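Local coordinates for 2-Keto-3-deoxy-(6-phospho-)gluconate aldolase (Thermoproteus tenax, PDB 2R91), which is a TIM-barrel aldolase of the dihydrodipicolinate synthetase family, with an eight-stranded parallel barrel in each of the four chains of its assembly, at residues E92-L97 / I123-Y128; S96-Y101 / A132-D137. All coordinates share one frame; numbering follows the deposited sequence.

Contacts 1 and 2 follow two neighbouring runs of chain from paired barrel strands into the loops past their C-terminal ends. Contact 1 pairs strand 93-96 with strand 125-129, and contact 2 joins what comes next in each case: the loop after the first strand and the end of helix 131-134, just beyond the second. The contacts share Ser96 and Leu97, and their centres are about 15 Å apart. They meet at Pro98, whose CD lies 3.2 Å from Tyr128 O, while Pro98 CG packs 4.0 Å from Leu127 CD1. A sulfate on Tyr128 marks the strands' C-terminal end, where TIM barrels carry their active sites; the loop of contact 2 continues from there to a second subunit.

Contact 1 (E92-L97 / I123-Y128); sequences EAVASL and IPVFLY. With SO4 (sulfate ion), chain E.
Ala95 CB rests against Phe126 CB at 3.7 Å on the inner face of a parallel strand pair, strands four and five of the TIM barrel, joined through helix 107-120 as a beta-alpha-beta unit. Ala93 CB extends this patch by touching Phe126 CE1, and Ile68 of strand 67-70 packs on all three residues. The other face turns to helix 107-120. There Val94 CG2 meets Val125 CG2 at 3.8 Å, while Val94 CG1 reaches Ile123 CD1 as the two side chains cross at about a right angle. Val125 also touches Cys118, which is disulfide-bonded to Cys148. Farther along, Leu97 and Tyr128 run side by side and point the same way: Leu97 CD2 sits over one face of the phenol ring of Tyr128, displaced toward the rim above CD2 and CE2, in a CH-pi contact of 3.8 Å to the ring centroid.

Four backbone bonds hold the register, with Val94 and Ser96 each donating to and accepting from segment 123-128. Phe126 N to Val94 O is the shortest, 2.8 Å, and is received in the carbonyl plane. Tyr128 N, by contrast, approaches Ser96 O from 53° above that plane. Ser96 OG reaches forward to Leu97 O, 2.6 Å away, on a lone pair, and also bonds Tyr113. At the N-terminal rim, Glu92 forms a salt bridge with Arg66. At the opposite end, Tyr128 CG stands anti to the backbone N (chi1 171°), which sends the phenol forward, in the direction of the strand, toward the sulfate. Its hydroxyl bonds Thr41 and reaches a sulfate also held by Thr42, Lys153 and Thr155; Tyr128 OH donates to sulfate O1, near the ring plane, over a very short 2.5 Å.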
# COMPACT_ATOMS: atom_id res chain seq x y z
N GLU A 92 27.92 -15.15 -17.67
CA GLU A 92 28.39 -13.86 -18.13
C GLU A 92 28.17 -12.78 -17.06
O GLU A 92 28.83 -11.74 -17.06
CB GLU A 92 27.79 -13.53 -19.50
CG GLU A 92 26.45 -12.90 -19.51
CD GLU A 92 26.03 -12.46 -20.94
OE1 GLU A 92 26.41 -13.12 -21.94
OE2 GLU A 92 25.29 -11.46 -21.02
N ALA A 93 27.27 -13.05 -16.12
CA ALA A 93 27.00 -12.11 -15.04
C ALA A 93 26.33 -12.86 -13.90
O ALA A 93 25.84 -13.96 -14.09
CB ALA A 93 26.08 -10.95 -15.53
N VAL A 94 26.32 -12.28 -12.71
CA VAL A 94 25.42 -12.79 -11.65
C VAL A 94 24.44 -11.68 -11.29
O VAL A 94 24.73 -10.52 -11.50
CB VAL A 94 26.18 -13.21 -10.38
CG1 VAL A 94 27.06 -14.48 -10.67
CG2 VAL A 94 27.04 -12.06 -9.86
N ALA A 95 23.28 -12.05 -10.73
CA ALA A 95 22.30 -11.07 -10.29
C ALA A 95 21.90 -11.41 -8.88
O ALA A 95 22.03 -12.55 -8.46
CB ALA A 95 21.07 -11.09 -11.20
N SER A 96 21.39 -10.43 -8.14
CA SER A 96 20.79 -10.72 -6.84
C SER A 96 19.58 -9.85 -6.54
O SER A 96 19.60 -8.64 -6.78
CB SER A 96 21.80 -10.59 -5.66
OG SER A 96 21.21 -11.08 -4.47
N LEU A 97 18.53 -10.48 -6.03
CA LEU A 97 17.51 -9.78 -5.28
C LEU A 97 18.22 -9.04 -4.16
O LEU A 97 19.26 -9.50 -3.67
CB LEU A 97 16.54 -10.79 -4.66
CG LEU A 97 15.68 -11.62 -5.62
CD1 LEU A 97 15.05 -12.84 -4.93
CD2 LEU A 97 14.55 -10.75 -6.24
N ILE A 123 33.12 -10.70 -12.93
CA ILE A 123 32.03 -10.51 -13.89
C ILE A 123 31.01 -9.49 -13.31
O ILE A 123 30.99 -9.25 -12.11
CB ILE A 123 31.35 -11.86 -14.26
CG1 ILE A 123 30.81 -12.58 -13.01
CG2 ILE A 123 32.32 -12.75 -15.04
CD1 ILE A 123 29.97 -13.82 -13.35
N PRO A 124 30.20 -8.86 -14.18
CA PRO A 124 29.22 -7.85 -13.77
C PRO A 124 28.21 -8.41 -12.75
O PRO A 124 27.77 -9.56 -12.87
CB PRO A 124 28.49 -7.51 -15.07
CG PRO A 124 29.45 -7.88 -16.16
CD PRO A 124 30.17 -9.10 -15.64
N VAL A 125 27.89 -7.60 -11.75
CA VAL A 125 26.82 -7.91 -10.82
C VAL A 125 25.57 -7.07 -11.16
O VAL A 125 25.67 -5.84 -11.29
CB VAL A 125 27.26 -7.62 -9.36
CG1 VAL A 125 26.07 -7.72 -8.38
CG2 VAL A 125 28.39 -8.60 -8.96
N PHE A 126 24.43 -7.74 -11.33
CA PHE A 126 23.14 -7.07 -11.65
C PHE A 126 22.30 -6.95 -10.41
O PHE A 126 22.23 -7.88 -9.59
CB PHE A 126 22.32 -7.92 -12.64
CG PHE A 126 22.74 -7.79 -14.09
CD1 PHE A 126 24.08 -7.75 -14.45
CD2 PHE A 126 21.79 -7.73 -15.08
CE1 PHE A 126 24.45 -7.64 -15.80
CE2 PHE A 126 22.15 -7.62 -16.44
CZ PHE A 126 23.46 -7.59 -16.79
N LEU A 127 21.62 -5.81 -10.27
CA LEU A 127 20.55 -5.73 -9.31
C LEU A 127 19.31 -6.38 -9.92
O LEU A 127 18.94 -6.10 -11.06
CB LEU A 127 20.29 -4.27 -8.93
CG LEU A 127 18.93 -3.98 -8.27
CD1 LEU A 127 18.78 -4.56 -6.85
CD2 LEU A 127 18.63 -2.46 -8.31
N TYR A 128 18.69 -7.31 -9.19
CA TYR A 128 17.41 -7.88 -9.59
C TYR A 128 16.38 -7.34 -8.60
O TYR A 128 16.29 -7.80 -7.44
CB TYR A 128 17.47 -9.43 -9.59
CG TYR A 128 16.15 -10.18 -9.78
CD1 TYR A 128 15.06 -9.61 -10.49
CD2 TYR A 128 16.01 -11.47 -9.31
CE1 TYR A 128 13.86 -10.33 -10.65
CE2 TYR A 128 14.84 -12.19 -9.46
CZ TYR A 128 13.77 -11.64 -10.14
OH TYR A 128 12.64 -12.40 -10.26
S SO4 E . 10.83 -13.08 -12.90
O1 SO4 E . 11.17 -11.84 -12.15
O2 SO4 E . 10.74 -12.64 -14.32
O3 SO4 E . 11.67 -14.25 -12.68
O4 SO4 E . 9.51 -13.62 -12.51

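Contact 2 (S96-Y101 / A132-D137); sequences SLPPYY and AAVGRD
Past the C-terminal ends of the barrel strands, the loop after the fourth strand packs on the short helix following the fifth. Val134, the last residue of that helix, 131-134, is the tight part, its two methyls packed against the loop. Val134 CG2, anti to the carbonyl carbon, meets Leu97 CD2 obliquely at 3.6 Å. Val134 CG1, anti to the backbone N, faces Pro98 CB at 4.1 Å and Tyr100 CB at 4.0 Å, so one branched side chain touches Leu97, Pro98 and Tyr100 in turn. The loop then runs into the interface: Tyr100 and Tyr101 stack edge-to-face with Tyr101 and Tyr100, respectively, of the second subunit, and Tyr101 OH bonds Thr41 of that subunit.

The outer side is looser. Gly135, exposed and with positive phi (91°), ends the helix and turns the chain back so that Arg136 points at the loop. Arg136, partly exposed, brings its CD no nearer than 4.4 Å to Pro98 CB. Its chain bends at chi3 (49°) and curls round Pro99 O. Arg136 NH1 donates to Pro99 O over 2.8 Å, nearly in the guanidinium plane but 41° above the plane of the carbonyl, while NH2 takes Phe102 O. One guanidinium thus bridges two main-chain carbonyls; its positive charge probably strengthens both bonds, and the grip is on the path of the loop rather than on its side chains.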
# COMPACT_ATOMS: atom_id res chain seq x y z
N SER A 96 21.39 -10.43 -8.14
CA SER A 96 20.79 -10.72 -6.84
C SER A 96 19.58 -9.85 -6.54
O SER A 96 19.60 -8.64 -6.78
CB SER A 96 21.80 -10.59 -5.66
OG SER A 96 21.21 -11.08 -4.47
N LEU A 97 18.53 -10.48 -6.03
CA LEU A 97 17.51 -9.78 -5.28
C LEU A 97 18.22 -9.04 -4.16
O LEU A 97 19.26 -9.50 -3.67
CB LEU A 97 16.54 -10.79 -4.66
CG LEU A 97 15.68 -11.62 -5.62
CD1 LEU A 97 15.05 -12.84 -4.93
CD2 LEU A 97 14.55 -10.75 -6.24
N PRO A 98 17.63 -7.91 -3.70
CA PRO A 98 18.04 -7.37 -2.41
C PRO A 98 17.62 -8.36 -1.31
O PRO A 98 16.72 -9.15 -1.50
CB PRO A 98 17.16 -6.11 -2.25
CG PRO A 98 16.63 -5.78 -3.68
CD PRO A 98 16.52 -7.15 -4.33
N PRO A 99 18.26 -8.28 -0.14
CA PRO A 99 17.75 -9.09 0.98
C PRO A 99 16.22 -8.95 1.10
O PRO A 99 15.71 -7.82 1.10
CB PRO A 99 18.45 -8.45 2.20
CG PRO A 99 19.87 -8.05 1.59
CD PRO A 99 19.45 -7.48 0.21
N TYR A 100 15.52 -10.07 1.14
CA TYR A 100 14.06 -10.10 1.17
C TYR A 100 13.53 -10.68 2.49
O TYR A 100 14.30 -10.93 3.44
CB TYR A 100 13.53 -10.90 -0.04
CG TYR A 100 14.22 -12.27 -0.23
CD1 TYR A 100 13.69 -13.41 0.36
CD2 TYR A 100 15.37 -12.40 -1.02
CE1 TYR A 100 14.32 -14.68 0.20
CE2 TYR A 100 15.99 -13.64 -1.19
CZ TYR A 100 15.45 -14.77 -0.57
OH TYR A 100 16.05 -15.99 -0.74
N TYR A 101 12.21 -10.85 2.56
CA TYR A 101 11.49 -11.26 3.76
C TYR A 101 11.52 -10.25 4.95
O TYR A 101 10.48 -9.72 5.35
CB TYR A 101 11.91 -12.69 4.25
CG TYR A 101 11.04 -13.02 5.42
CD1 TYR A 101 9.71 -13.38 5.21
CD2 TYR A 101 11.50 -12.85 6.73
CE1 TYR A 101 8.85 -13.63 6.29
CE2 TYR A 101 10.63 -13.04 7.83
CZ TYR A 101 9.32 -13.46 7.58
OH TYR A 101 8.43 -13.64 8.60
N ALA A 132 7.37 -6.03 -5.27
CA ALA A 132 6.19 -6.79 -4.82
C ALA A 132 6.54 -8.12 -4.10
O ALA A 132 5.78 -8.57 -3.24
CB ALA A 132 5.25 -7.09 -5.99
N ALA A 133 7.64 -8.76 -4.52
CA ALA A 133 8.03 -10.05 -3.93
C ALA A 133 9.01 -9.80 -2.76
O ALA A 133 8.88 -10.39 -1.70
CB ALA A 133 8.68 -10.95 -5.01
N VAL A 134 9.95 -8.87 -2.96
CA VAL A 134 11.05 -8.64 -2.01
C VAL A 134 10.60 -7.87 -0.75
O VAL A 134 11.11 -8.11 0.37
CB VAL A 134 12.18 -7.90 -2.75
CG1 VAL A 134 13.26 -7.35 -1.81
CG2 VAL A 134 12.76 -8.82 -3.83
N GLY A 135 9.65 -6.96 -0.94
CA GLY A 135 9.12 -6.17 0.16
C GLY A 135 9.88 -4.87 0.36
O GLY A 135 9.63 -4.13 1.30
N ARG A 136 10.87 -4.63 -0.50
CA ARG A 136 11.58 -3.34 -0.53
C ARG A 136 12.00 -3.06 -1.97
O ARG A 136 12.05 -3.96 -2.81
CB ARG A 136 12.84 -3.29 0.40
CG ARG A 136 13.86 -4.44 0.21
CD ARG A 136 15.08 -4.35 1.16
NE ARG A 136 14.64 -4.14 2.54
CZ ARG A 136 14.20 -5.08 3.38
NH1 ARG A 136 14.22 -6.39 3.04
NH2 ARG A 136 13.77 -4.69 4.58
N ASP A 137 12.37 -1.82 -2.21
CA ASP A 137 12.81 -1.33 -3.51
C ASP A 137 14.24 -0.82 -3.39
O ASP A 137 14.56 -0.11 -2.44
CB ASP A 137 11.88 -0.14 -3.91
CG ASP A 137 12.18 0.40 -5.31
OD1 ASP A 137 12.62 -0.34 -6.19
OD2 ASP A 137 11.96 1.62 -5.52